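Local coordinates for nitrogenase molybdenum-iron protein alpha chain (Clostridium pasteurianum, PDB 4WES) that forms part of the molybdenum-iron component of nitrogenase, which reduces dinitrogen to ammonium, and holds the iron-molybdenum cofactor with its homocitrate, at residues A[59-67]-A[83-94]; A[341-351]-A[481-490]. All coordinates share one frame; numbering follows the deposited sequence.

Interaction 1: A[59-67]-A[83-94]. With ICS (iron-sulfur-molybdenum cluster with interstitial carbon), chain F; HCA (3-hydroxy-3-carboxy-adipic acid), chain E.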
loop_
_atom_site.group_PDB
_atom_site.type_symbol
_atom_site.label_atom_id
_atom_site.label_comp_id
_atom_site.label_asym_id
_atom_site.label_seq_id
_atom_site.Cartn_x
_atom_site.Cartn_y
_atom_site.Cartn_z
ATOM N N LYS A 59 12.641 -1.114 35.092
ATOM C CA LYS A 59 12.717 -2.031 33.966
ATOM C C LYS A 59 12.730 -1.297 32.635
ATOM O O LYS A 59 13.547 -1.558 31.760
ATOM C CB LYS A 59 11.564 -3.039 34.027
ATOM C CG LYS A 59 11.655 -4.233 33.082
ATOM C CD LYS A 59 11.215 -4.004 31.658
ATOM C CE LYS A 59 11.244 -5.315 30.910
ATOM N NZ LYS A 59 10.825 -5.211 29.485
ATOM N N GLY A 60 11.752 -0.406 32.457
ATOM C CA GLY A 60 11.616 0.239 31.168
ATOM C C GLY A 60 12.735 1.196 30.828
ATOM O O GLY A 60 13.022 1.401 29.642
ATOM N N VAL A 61 13.350 1.786 31.849
ATOM C CA VAL A 61 14.300 2.872 31.680
ATOM C C VAL A 61 15.733 2.415 31.956
ATOM O O VAL A 61 16.540 2.298 31.034
ATOM C CB VAL A 61 13.894 4.124 32.505
ATOM C CG1 VAL A 61 14.982 5.179 32.465
ATOM C CG2 VAL A 61 12.559 4.661 31.982
ATOM N N VAL A 62 16.090 2.125 33.204
ATOM C CA VAL A 62 17.497 1.863 33.496
ATOM C C VAL A 62 17.973 0.498 33.032
ATOM O O VAL A 62 19.062 0.362 32.445
ATOM C CB VAL A 62 17.801 2.094 34.998
ATOM C CG1 VAL A 62 19.244 1.685 35.327
ATOM C CG2 VAL A 62 17.562 3.554 35.360
ATOM N N MET A 63 17.201 -0.551 33.265
ATOM C CA MET A 63 17.700 -1.917 33.064
ATOM C C MET A 63 17.473 -2.471 31.655
ATOM O O MET A 63 18.355 -3.147 31.110
ATOM C CB MET A 63 17.093 -2.867 34.074
ATOM C CG MET A 63 17.537 -2.573 35.487
ATOM S SD MET A 63 19.320 -2.666 35.744
ATOM C CE MET A 63 19.632 -4.347 35.218
ATOM N N GLY A 64 16.303 -2.206 31.067
ATOM C CA GLY A 64 15.953 -2.711 29.762
ATOM C C GLY A 64 17.027 -2.607 28.684
ATOM O O GLY A 64 17.147 -3.521 27.883
ATOM N N PRO A 65 17.750 -1.485 28.628
ATOM C CA PRO A 65 18.749 -1.368 27.571
ATOM C C PRO A 65 19.895 -2.365 27.589
ATOM O O PRO A 65 20.614 -2.456 26.610
ATOM C CB PRO A 65 19.254 0.058 27.714
ATOM C CG PRO A 65 18.090 0.785 28.347
ATOM C CD PRO A 65 17.550 -0.206 29.312
ATOM N N ILE A 66 20.130 -3.045 28.707
ATOM C CA ILE A 66 21.220 -4.047 28.751
ATOM C C ILE A 66 20.805 -5.213 27.858
ATOM O O ILE A 66 19.903 -5.980 28.183
ATOM C CB ILE A 66 21.542 -4.497 30.180
ATOM C CG1 ILE A 66 21.917 -3.307 31.053
ATOM C CG2 ILE A 66 22.689 -5.529 30.137
ATOM C CD1 ILE A 66 22.181 -3.647 32.505
ATOM N N LYS A 67 21.469 -5.350 26.709
ATOM C CA LYS A 67 20.909 -6.074 25.581
ATOM C C LYS A 67 21.098 -7.569 25.618
ATOM O O LYS A 67 20.436 -8.284 24.878
ATOM C CB LYS A 67 21.507 -5.510 24.289
ATOM C CG LYS A 67 23.007 -5.771 24.151
ATOM C CD LYS A 67 23.682 -4.895 23.130
ATOM C CE LYS A 67 25.175 -5.026 23.221
ATOM N NZ LYS A 67 25.862 -4.178 22.223
ATOM N N THR A 83 6.401 -2.163 27.493
ATOM C CA THR A 83 7.840 -1.953 27.388
ATOM C C THR A 83 8.400 -2.559 26.113
ATOM O O THR A 83 9.628 -2.653 25.945
ATOM C CB THR A 83 8.594 -2.438 28.625
ATOM O OG1 THR A 83 8.475 -3.867 28.771
ATOM C CG2 THR A 83 8.103 -1.725 29.870
ATOM N N TRP A 84 7.545 -2.920 25.170
ATOM C CA TRP A 84 7.941 -3.541 23.915
ATOM C C TRP A 84 8.250 -2.496 22.837
ATOM O O TRP A 84 7.453 -2.225 21.926
ATOM C CB TRP A 84 6.876 -4.550 23.469
ATOM C CG TRP A 84 7.266 -5.551 22.451
ATOM C CD1 TRP A 84 8.487 -5.752 21.879
ATOM C CD2 TRP A 84 6.397 -6.518 21.867
ATOM N NE1 TRP A 84 8.450 -6.799 20.984
ATOM C CE2 TRP A 84 7.153 -7.251 20.940
ATOM C CE3 TRP A 84 5.041 -6.784 21.990
ATOM C CZ2 TRP A 84 6.595 -8.260 20.165
ATOM C CZ3 TRP A 84 4.483 -7.803 21.236
ATOM C CH2 TRP A 84 5.265 -8.524 20.334
ATOM N N GLY A 85 9.429 -1.908 22.926
ATOM C CA GLY A 85 9.935 -1.052 21.866
ATOM C C GLY A 85 9.512 0.402 21.861
ATOM O O GLY A 85 9.997 1.154 21.030
ATOM N N GLY A 86 8.650 0.805 22.792
ATOM C CA GLY A 86 8.209 2.187 22.800
ATOM C C GLY A 86 9.276 3.169 23.216
ATOM O O GLY A 86 9.238 4.333 22.838
ATOM N N ARG A 87 10.226 2.722 24.036
ATOM C CA ARG A 87 11.382 3.534 24.429
ATOM C C ARG A 87 12.550 3.073 23.554
ATOM O O ARG A 87 12.919 1.899 23.548
ATOM C CB ARG A 87 11.687 3.409 25.900
ATOM C CG ARG A 87 12.887 4.237 26.323
ATOM C CD ARG A 87 12.929 4.440 27.799
ATOM N NE ARG A 87 14.150 5.072 28.277
ATOM C CZ ARG A 87 15.246 4.419 28.668
ATOM N NH1 ARG A 87 16.261 5.081 29.171
ATOM N NH2 ARG A 87 15.329 3.090 28.556
ATOM N N ARG A 88 13.109 4.031 22.803
ATOM C CA ARG A 88 13.939 3.760 21.655
ATOM C C ARG A 88 15.437 3.639 21.952
ATOM O O ARG A 88 16.263 4.147 21.188
ATOM C CB ARG A 88 13.673 4.818 20.597
ATOM C CG ARG A 88 12.235 4.822 20.082
ATOM C CD ARG A 88 11.970 5.973 19.143
ATOM N NE ARG A 88 12.875 5.918 18.004
ATOM C CZ ARG A 88 13.905 6.728 17.736
ATOM N NH1 ARG A 88 14.744 6.426 16.746
ATOM N NH2 ARG A 88 14.131 7.820 18.439
ATOM N N PHE A 89 15.795 2.893 23.001
ATOM C CA PHE A 89 17.201 2.556 23.167
ATOM C C PHE A 89 17.617 1.628 22.031
ATOM O O PHE A 89 16.990 0.610 21.773
ATOM C CB PHE A 89 17.481 1.916 24.536
ATOM C CG PHE A 89 16.515 0.848 24.994
ATOM C CD1 PHE A 89 16.707 -0.477 24.682
ATOM C CD2 PHE A 89 15.444 1.198 25.772
ATOM C CE1 PHE A 89 15.829 -1.454 25.137
ATOM C CE2 PHE A 89 14.583 0.257 26.254
ATOM C CZ PHE A 89 14.751 -1.069 25.938
ATOM N N LYS A 90 18.696 1.972 21.339
ATOM C CA LYS A 90 19.161 1.152 20.222
ATOM C C LYS A 90 20.265 0.198 20.676
ATOM O O LYS A 90 21.101 0.546 21.512
ATOM C CB LYS A 90 19.617 2.013 19.048
ATOM C CG LYS A 90 18.500 2.790 18.345
ATOM C CD LYS A 90 19.017 3.439 17.056
ATOM C CE LYS A 90 17.907 4.128 16.283
ATOM N NZ LYS A 90 18.396 4.738 15.046
ATOM N N SER A 91 20.251 -0.990 20.101
ATOM C CA SER A 91 21.206 -2.057 20.441
ATOM C C SER A 91 21.665 -2.768 19.201
ATOM O O SER A 91 20.915 -2.924 18.232
ATOM C CB SER A 91 20.565 -3.096 21.365
ATOM O OG SER A 91 20.092 -2.489 22.553
ATOM N N LYS A 92 22.907 -3.247 19.231
ATOM C CA LYS A 92 23.381 -4.106 18.179
ATOM C C LYS A 92 24.191 -5.254 18.806
ATOM O O LYS A 92 24.718 -5.108 19.908
ATOM C CB LYS A 92 24.189 -3.343 17.161
ATOM C CG LYS A 92 25.398 -2.729 17.697
ATOM C CD LYS A 92 26.049 -1.721 16.691
ATOM C CE LYS A 92 27.243 -1.022 17.304
ATOM N NZ LYS A 92 28.301 -2.004 17.692
ATOM N N PRO A 93 24.287 -6.394 18.125
ATOM C CA PRO A 93 25.097 -7.472 18.671
ATOM C C PRO A 93 26.534 -7.008 18.927
ATOM O O PRO A 93 27.164 -6.429 18.051
ATOM C CB PRO A 93 25.069 -8.508 17.570
ATOM C CG PRO A 93 23.932 -8.184 16.737
ATOM C CD PRO A 93 23.687 -6.731 16.840
ATOM N N GLU A 94 27.040 -7.272 20.122
ATOM C CA GLU A 94 28.376 -6.802 20.459
ATOM C C GLU A 94 29.392 -7.492 19.546
ATOM O O GLU A 94 29.327 -8.699 19.353
ATOM C CB GLU A 94 28.721 -7.068 21.919
ATOM C CG GLU A 94 29.951 -6.317 22.428
ATOM C CD GLU A 94 29.777 -4.807 22.571
ATOM O OE1 GLU A 94 28.636 -4.305 22.533
ATOM O OE2 GLU A 94 30.815 -4.110 22.782
HETATM FE FE1 ICS F . 17.113 10.418 32.482
HETATM MO MO1 ICS F . 11.260 9.494 28.837
HETATM FE FE2 ICS F . 14.673 9.363 32.537
HETATM FE FE3 ICS F . 16.095 9.310 30.274
HETATM FE FE4 ICS F . 15.166 11.613 31.219
HETATM FE FE5 ICS F . 12.976 11.280 29.892
HETATM FE FE6 ICS F . 12.524 9.017 31.157
HETATM FE FE7 ICS F . 13.888 8.998 28.954
HETATM C CX ICS F . 14.245 9.976 30.689
HETATM S S1A ICS F . 15.254 11.326 33.498
HETATM S S1B ICS F . 11.037 10.648 30.858
HETATM S S2A ICS F . 16.617 8.231 32.226
HETATM S S2B ICS F . 12.865 8.228 33.165
HETATM S S3A ICS F . 13.920 13.267 30.388
HETATM S S3B ICS F . 12.330 7.497 29.547
HETATM S S4A ICS F . 17.253 11.258 30.335
HETATM S S4B ICS F . 12.990 10.635 27.748
HETATM S S5A ICS F . 15.854 8.213 28.343
HETATM C C1 HCA E . 8.380 6.247 30.551
HETATM C C2 HCA E . 8.947 6.135 29.133
HETATM C C3 HCA E . 8.934 7.446 28.351
HETATM C C4 HCA E . 7.545 7.765 27.764
HETATM C C5 HCA E . 7.696 8.939 26.781
HETATM C C6 HCA E . 6.488 9.749 26.416
HETATM C C7 HCA E . 9.919 7.336 27.185
HETATM O O1 HCA E . 8.370 7.349 31.116
HETATM O O2 HCA E . 7.973 5.212 31.103
HETATM O O3 HCA E . 6.373 10.130 25.211
HETATM O O4 HCA E . 5.652 10.036 27.302
HETATM O O5 HCA E . 10.773 8.243 27.069
HETATM O O6 HCA E . 9.793 6.400 26.384
HETATM O O7 HCA E . 9.312 8.527 29.190
HETATM O O HOH W 1 12.115 -3.435 27.745
HETATM O O HOH W 2 20.461 -0.516 24.574
#

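Interaction 2: A[341-351]-A[481-490]. With ICS (iron-sulfur-molybdenum cluster with interstitial carbon), chain F; HCA (3-hydroxy-3-carboxy-adipic acid), chain E.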
loop_
_atom_site.group_PDB
_atom_site.type_symbol
_atom_site.label_atom_id
_atom_site.label_comp_id
_atom_site.label_asym_id
_atom_site.label_seq_id
_atom_site.Cartn_x
_atom_site.Cartn_y
_atom_site.Cartn_z
ATOM N N LEU A 341 9.473 23.637 27.400
ATOM C CA LEU A 341 10.000 22.271 27.492
ATOM C C LEU A 341 9.452 21.553 28.695
ATOM O O LEU A 341 9.587 22.034 29.815
ATOM C CB LEU A 341 11.528 22.243 27.590
ATOM C CG LEU A 341 12.313 22.918 26.507
ATOM C CD1 LEU A 341 12.587 24.354 26.795
ATOM C CD2 LEU A 341 13.642 22.211 26.301
ATOM N N TYR A 342 8.923 20.349 28.478
ATOM C CA TYR A 342 8.411 19.548 29.567
ATOM C C TYR A 342 8.729 18.084 29.321
ATOM O O TYR A 342 8.099 17.452 28.501
ATOM C CB TYR A 342 6.895 19.725 29.783
ATOM C CG TYR A 342 6.430 18.981 31.006
ATOM C CD1 TYR A 342 6.797 19.428 32.260
ATOM C CD2 TYR A 342 5.689 17.825 30.909
ATOM C CE1 TYR A 342 6.427 18.749 33.403
ATOM C CE2 TYR A 342 5.304 17.136 32.055
ATOM C CZ TYR A 342 5.674 17.595 33.298
ATOM O OH TYR A 342 5.288 16.939 34.454
ATOM N N VAL A 343 9.738 17.587 30.016
ATOM C CA VAL A 343 10.168 16.190 29.862
ATOM C C VAL A 343 10.251 15.548 31.252
ATOM O O VAL A 343 9.589 16.003 32.179
ATOM C CB VAL A 343 11.472 16.033 29.005
ATOM C CG1 VAL A 343 11.382 14.803 28.149
ATOM C CG2 VAL A 343 11.681 17.241 28.101
ATOM N N GLY A 344 10.964 14.442 31.397
ATOM C CA GLY A 344 10.851 13.665 32.615
ATOM C C GLY A 344 11.716 14.124 33.772
ATOM O O GLY A 344 11.204 14.499 34.851
ATOM N N GLY A 345 13.034 14.055 33.575
ATOM C CA GLY A 345 13.937 14.347 34.628
ATOM C C GLY A 345 15.248 14.992 34.254
ATOM O O GLY A 345 15.988 15.392 35.150
ATOM N N SER A 346 15.567 15.101 32.957
ATOM C CA SER A 346 16.843 15.672 32.517
ATOM C C SER A 346 16.707 16.550 31.283
ATOM O O SER A 346 17.317 17.611 31.213
ATOM C CB SER A 346 17.847 14.541 32.275
ATOM O OG SER A 346 19.062 14.980 31.725
ATOM N N ARG A 347 15.952 16.098 30.279
ATOM C CA ARG A 347 16.071 16.700 28.943
ATOM C C ARG A 347 15.513 18.112 28.832
ATOM O O ARG A 347 15.913 18.870 27.950
ATOM C CB ARG A 347 15.463 15.761 27.899
ATOM C CG ARG A 347 16.350 14.545 27.700
ATOM C CD ARG A 347 15.747 13.598 26.685
ATOM N NE ARG A 347 16.636 12.445 26.532
ATOM C CZ ARG A 347 16.353 11.397 25.800
ATOM N NH1 ARG A 347 15.270 11.349 25.075
ATOM N NH2 ARG A 347 17.208 10.381 25.793
ATOM N N SER A 348 14.617 18.506 29.743
ATOM C CA SER A 348 14.169 19.904 29.777
ATOM C C SER A 348 15.336 20.849 29.912
ATOM O O SER A 348 15.287 21.982 29.431
ATOM C CB SER A 348 13.183 20.133 30.929
ATOM O OG SER A 348 12.181 19.152 30.905
ATOM N N HIS A 349 16.362 20.389 30.648
ATOM C CA HIS A 349 17.541 21.193 30.882
ATOM C C HIS A 349 18.582 21.001 29.773
ATOM O O HIS A 349 19.113 21.966 29.200
ATOM C CB HIS A 349 18.143 20.840 32.238
ATOM C CG HIS A 349 19.315 21.674 32.602
ATOM N ND1 HIS A 349 20.198 21.324 33.602
ATOM C CD2 HIS A 349 19.756 22.854 32.092
ATOM C CE1 HIS A 349 21.115 22.270 33.691
ATOM N NE2 HIS A 349 20.869 23.206 32.796
ATOM N N THR A 350 18.875 19.739 29.453
ATOM C CA THR A 350 20.006 19.497 28.554
ATOM C C THR A 350 19.781 20.024 27.128
ATOM O O THR A 350 20.751 20.314 26.447
ATOM C CB THR A 350 20.429 18.036 28.598
ATOM O OG1 THR A 350 19.309 17.241 28.264
ATOM C CG2 THR A 350 21.000 17.685 29.943
ATOM N N TYR A 351 18.515 20.131 26.682
ATOM C CA TYR A 351 18.216 20.692 25.365
ATOM C C TYR A 351 18.251 22.232 25.292
ATOM O O TYR A 351 18.168 22.803 24.208
ATOM C CB TYR A 351 16.873 20.123 24.821
ATOM C CG TYR A 351 17.104 18.780 24.167
ATOM C CD1 TYR A 351 17.227 18.696 22.796
ATOM C CD2 TYR A 351 17.234 17.617 24.912
ATOM C CE1 TYR A 351 17.535 17.502 22.190
ATOM C CE2 TYR A 351 17.537 16.390 24.316
ATOM C CZ TYR A 351 17.684 16.327 22.948
ATOM O OH TYR A 351 18.037 15.179 22.302
ATOM N N LEU A 481 10.551 15.210 22.981
ATOM C CA LEU A 481 11.921 15.114 23.478
ATOM C C LEU A 481 12.239 13.781 24.146
ATOM O O LEU A 481 13.388 13.588 24.559
ATOM C CB LEU A 481 12.289 16.293 24.385
ATOM C CG LEU A 481 12.587 17.581 23.653
ATOM C CD1 LEU A 481 12.977 18.668 24.649
ATOM C CD2 LEU A 481 13.678 17.441 22.598
ATOM N N HIS A 482 11.274 12.872 24.265
ATOM C CA HIS A 482 11.563 11.521 24.718
ATOM C C HIS A 482 11.914 10.640 23.510
ATOM O O HIS A 482 13.040 10.156 23.360
ATOM C CB HIS A 482 10.420 10.858 25.494
ATOM C CG HIS A 482 9.820 11.603 26.638
ATOM N ND1 HIS A 482 9.904 11.161 27.947
ATOM C CD2 HIS A 482 8.974 12.669 26.644
ATOM C CE1 HIS A 482 9.122 11.919 28.694
ATOM N NE2 HIS A 482 8.557 12.846 27.930
ATOM N N SER A 483 10.943 10.449 22.628
ATOM C CA SER A 483 11.088 9.560 21.489
ATOM C C SER A 483 11.760 10.174 20.283
ATOM O O SER A 483 12.022 9.473 19.287
ATOM C CB SER A 483 9.736 9.054 21.015
ATOM O OG SER A 483 9.028 10.131 20.373
ATOM N N TYR A 484 11.961 11.492 20.323
ATOM C CA TYR A 484 12.568 12.206 19.198
ATOM C C TYR A 484 11.741 12.102 17.927
ATOM O O TYR A 484 12.254 12.270 16.831
ATOM C CB TYR A 484 14.001 11.774 18.931
ATOM C CG TYR A 484 14.983 11.893 20.069
ATOM C CD1 TYR A 484 14.810 12.781 21.114
ATOM C CD2 TYR A 484 16.168 11.161 20.042
ATOM C CE1 TYR A 484 15.769 12.946 22.088
ATOM C CE2 TYR A 484 17.135 11.318 21.019
ATOM C CZ TYR A 484 16.948 12.239 22.023
ATOM O OH TYR A 484 17.914 12.489 22.994
ATOM N N ASP A 485 10.429 11.847 18.062
ATOM C CA ASP A 485 9.599 11.617 16.896
ATOM C C ASP A 485 10.243 10.607 15.960
ATOM O O ASP A 485 10.160 10.678 14.749
ATOM C CB ASP A 485 9.275 12.931 16.180
ATOM C CG ASP A 485 8.283 13.759 16.970
ATOM O OD1 ASP A 485 8.700 14.794 17.556
ATOM O OD2 ASP A 485 7.077 13.386 17.026
ATOM N N TYR A 486 10.875 9.569 16.547
ATOM C CA TYR A 486 11.288 8.401 15.780
ATOM C C TYR A 486 12.482 8.740 14.870
ATOM O O TYR A 486 12.679 8.086 13.857
ATOM C CB TYR A 486 10.071 7.730 15.022
ATOM C CG TYR A 486 8.858 7.846 15.909
ATOM C CD1 TYR A 486 8.818 7.244 17.148
ATOM C CD2 TYR A 486 7.800 8.680 15.578
ATOM C CE1 TYR A 486 7.816 7.454 18.031
ATOM C CE2 TYR A 486 6.766 8.914 16.470
ATOM C CZ TYR A 486 6.791 8.331 17.702
ATOM O OH TYR A 486 5.768 8.620 18.586
ATOM N N ASN A 487 13.275 9.696 15.340
ATOM C CA ASN A 487 14.496 10.163 14.703
ATOM C C ASN A 487 15.697 10.014 15.651
ATOM O O ASN A 487 15.590 9.519 16.763
ATOM C CB ASN A 487 14.355 11.640 14.318
ATOM C CG ASN A 487 13.217 11.876 13.366
ATOM O OD1 ASN A 487 13.112 11.220 12.328
ATOM N ND2 ASN A 487 12.308 12.795 13.734
ATOM N N GLY A 488 16.851 10.455 15.191
ATOM C CA GLY A 488 18.044 10.469 16.009
ATOM C C GLY A 488 19.257 9.945 15.271
ATOM O O GLY A 488 19.119 9.312 14.227
ATOM N N PRO A 489 20.436 10.192 15.798
ATOM C CA PRO A 489 20.688 10.797 17.110
ATOM C C PRO A 489 20.328 12.273 17.142
ATOM O O PRO A 489 20.446 12.957 16.121
ATOM C CB PRO A 489 22.207 10.616 17.276
ATOM C CG PRO A 489 22.733 10.548 15.880
ATOM C CD PRO A 489 21.692 9.784 15.141
ATOM N N TYR A 490 19.943 12.751 18.326
ATOM C CA TYR A 490 19.837 14.188 18.567
ATOM C C TYR A 490 20.980 14.691 19.457
ATOM O O TYR A 490 21.192 15.890 19.501
ATOM C CB TYR A 490 18.490 14.562 19.180
ATOM C CG TYR A 490 17.334 14.570 18.196
ATOM C CD1 TYR A 490 17.477 14.348 16.806
ATOM C CD2 TYR A 490 16.037 14.864 18.655
ATOM C CE1 TYR A 490 16.402 14.403 15.950
ATOM C CE2 TYR A 490 14.951 14.944 17.763
ATOM C CZ TYR A 490 15.176 14.718 16.404
ATOM O OH TYR A 490 14.137 14.781 15.475
HETATM FE FE1 ICS F . 17.113 10.418 32.482
HETATM MO MO1 ICS F . 11.260 9.494 28.837
HETATM FE FE2 ICS F . 14.673 9.363 32.537
HETATM FE FE3 ICS F . 16.095 9.310 30.274
HETATM FE FE4 ICS F . 15.166 11.613 31.219
HETATM FE FE5 ICS F . 12.976 11.280 29.892
HETATM FE FE6 ICS F . 12.524 9.017 31.157
HETATM FE FE7 ICS F . 13.888 8.998 28.954
HETATM C CX ICS F . 14.245 9.976 30.689
HETATM S S1A ICS F . 15.254 11.326 33.498
HETATM S S1B ICS F . 11.037 10.648 30.858
HETATM S S2A ICS F . 16.617 8.231 32.226
HETATM S S2B ICS F . 12.865 8.228 33.165
HETATM S S3A ICS F . 13.920 13.267 30.388
HETATM S S3B ICS F . 12.330 7.497 29.547
HETATM S S4A ICS F . 17.253 11.258 30.335
HETATM S S4B ICS F . 12.990 10.635 27.748
HETATM S S5A ICS F . 15.854 8.213 28.343
HETATM C C1 HCA E . 8.380 6.247 30.551
HETATM C C2 HCA E . 8.947 6.135 29.133
HETATM C C3 HCA E . 8.934 7.446 28.351
HETATM C C4 HCA E . 7.545 7.765 27.764
HETATM C C5 HCA E . 7.696 8.939 26.781
HETATM C C6 HCA E . 6.488 9.749 26.416
HETATM C C7 HCA E . 9.919 7.336 27.185
HETATM O O1 HCA E . 8.370 7.349 31.116
HETATM O O2 HCA E . 7.973 5.212 31.103
HETATM O O3 HCA E . 6.373 10.130 25.211
HETATM O O4 HCA E . 5.652 10.036 27.302
HETATM O O5 HCA E . 10.773 8.243 27.069
HETATM O O6 HCA E . 9.793 6.400 26.384
HETATM O O7 HCA E . 9.312 8.527 29.190
HETATM O O HOH W 3 6.749 14.928 28.558
#

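Interaction 1: A[59-67]-A[83-94]
Arg-87 lays its guanidinium against the backbone of Gly-60 and Val-61 in helix 54-63, with the CA of Val-61 over one face. Its NH2 gives two weak, strongly bent bonds, to Val-61 O at 2.9 Å and to Gly-60 O at 3.1 Å. The Arg-87 chain is extended from CG to NE, with CG trans to the backbone N (chi1 180°), and this carries the group past homocitrate to the cofactor, where Arg-87 NH1 lies 3.3 Å from cofactor sulfur S5A. Val-61 crosses the arginine at about a right angle; its CG1 approaches S2A of the cofactor and its CG2 faces S3B and S2B.

Pro-65 joins this first shell to the next. Its CG touches the edge of the guanidinium and also sits over the face of the Phe-89 ring, a CH-pi contact 3.9 Å from the centroid and 21° off the normal. At one end of the contact, Lys-59 bends at chi2 (-82°) to bring NZ within 2.8 Å of Thr-83 OG1, while a water links the same NZ to Thr-83 O; Thr-83 OG1 is also bonded to Ser-80 O. A second water donates to both Pro-65 O and Ser-91 OG, the latter also paired with Asn-102. Farther out, Lys-67 NZ meets Lys-92 O at 2.7 Å, nearly in line with the carbonyl, and forms salt bridges to Glu-94 OE1 (2.8 Å) and to Asp-243.

With its guanidinium set between the carbonyls of Gly-60 and Val-61 and the cofactor sulfides, Arg-87 places positive charge at the cluster, which would probably offset part of the negative charge of the sulfides and of nearby homocitrate.

Interaction 2: A[341-351]-A[481-490]
The iron-molybdenum cofactor pocket is walled here by the glycine-rich turn after strand 338-343 and by the loop carrying the molybdenum ligand His-482. His-482 ND1 binds molybdenum at 2.3 Å, and homocitrate O5 and O7 bind the same metal. The imidazole ring is sandwiched: Val-343 CG1 stands over the centre of one face, 3.5 Å from the centroid and 14° off the normal, and homocitrate C5 lies over the opposite face. At the ring edge NE2 donates to a water that in turn donates to Tyr-342 O, a bridge that should help fix the rotation of the imidazole.

Arg-347 comes from the start of helix 347-350. Arg-347 NH1 makes a nearly straight bond to Leu-481 O (3.0 Å, 165°), with the acceptor close to the guanidinium plane, and a weak one to His-482 O. Tyr-484 OH lies over the centre of one guanidinium face, and cofactor sulfur S4B lies over the other. Tyr-484 OH accepts from Tyr-351 OH at 2.8 Å and is hydrogen-bonded to Asp-221. Leu-481 supplies the apolar part of the contact: CD2 rests over the middle of the Tyr-351 ring, 3.8 Å from the centroid, while CB and CD1 pack on Val-343 CG2.

Around S3A the backbone nitrogens of Gly-344, Gly-345, Ser-346 and Arg-347 gather, the nearest, Gly-344 N, 3.3 Å away. The sulfide thus faces peptide dipoles, and together with the arginine they would be expected to stabilise negative charge on the cluster, while the metal-bound imidazole is held from both faces and through NE2.

In the fold
From the N terminus, helix 54-63 leads into the first contact: interaction 1 closes a short loop that runs through strand 69-74 and helix 77-81 and brings 83-94 back against 59-67. Interaction 2 opens later, at the end of strand 338-343 and the start of helix 347-350, and closes a loop of 129 residues at 481-490, ahead of helix 492-507. The two follow in series, neither nested nor crossed. Their centres lie 16 Å apart, and both reach the same cofactor and homocitrate. They also meet directly, where Arg-88 NH2 probably bonds to Asn-487 O, so the region around the parallel sheet containing 69-74 is joined to that around the mixed sheet containing 338-343.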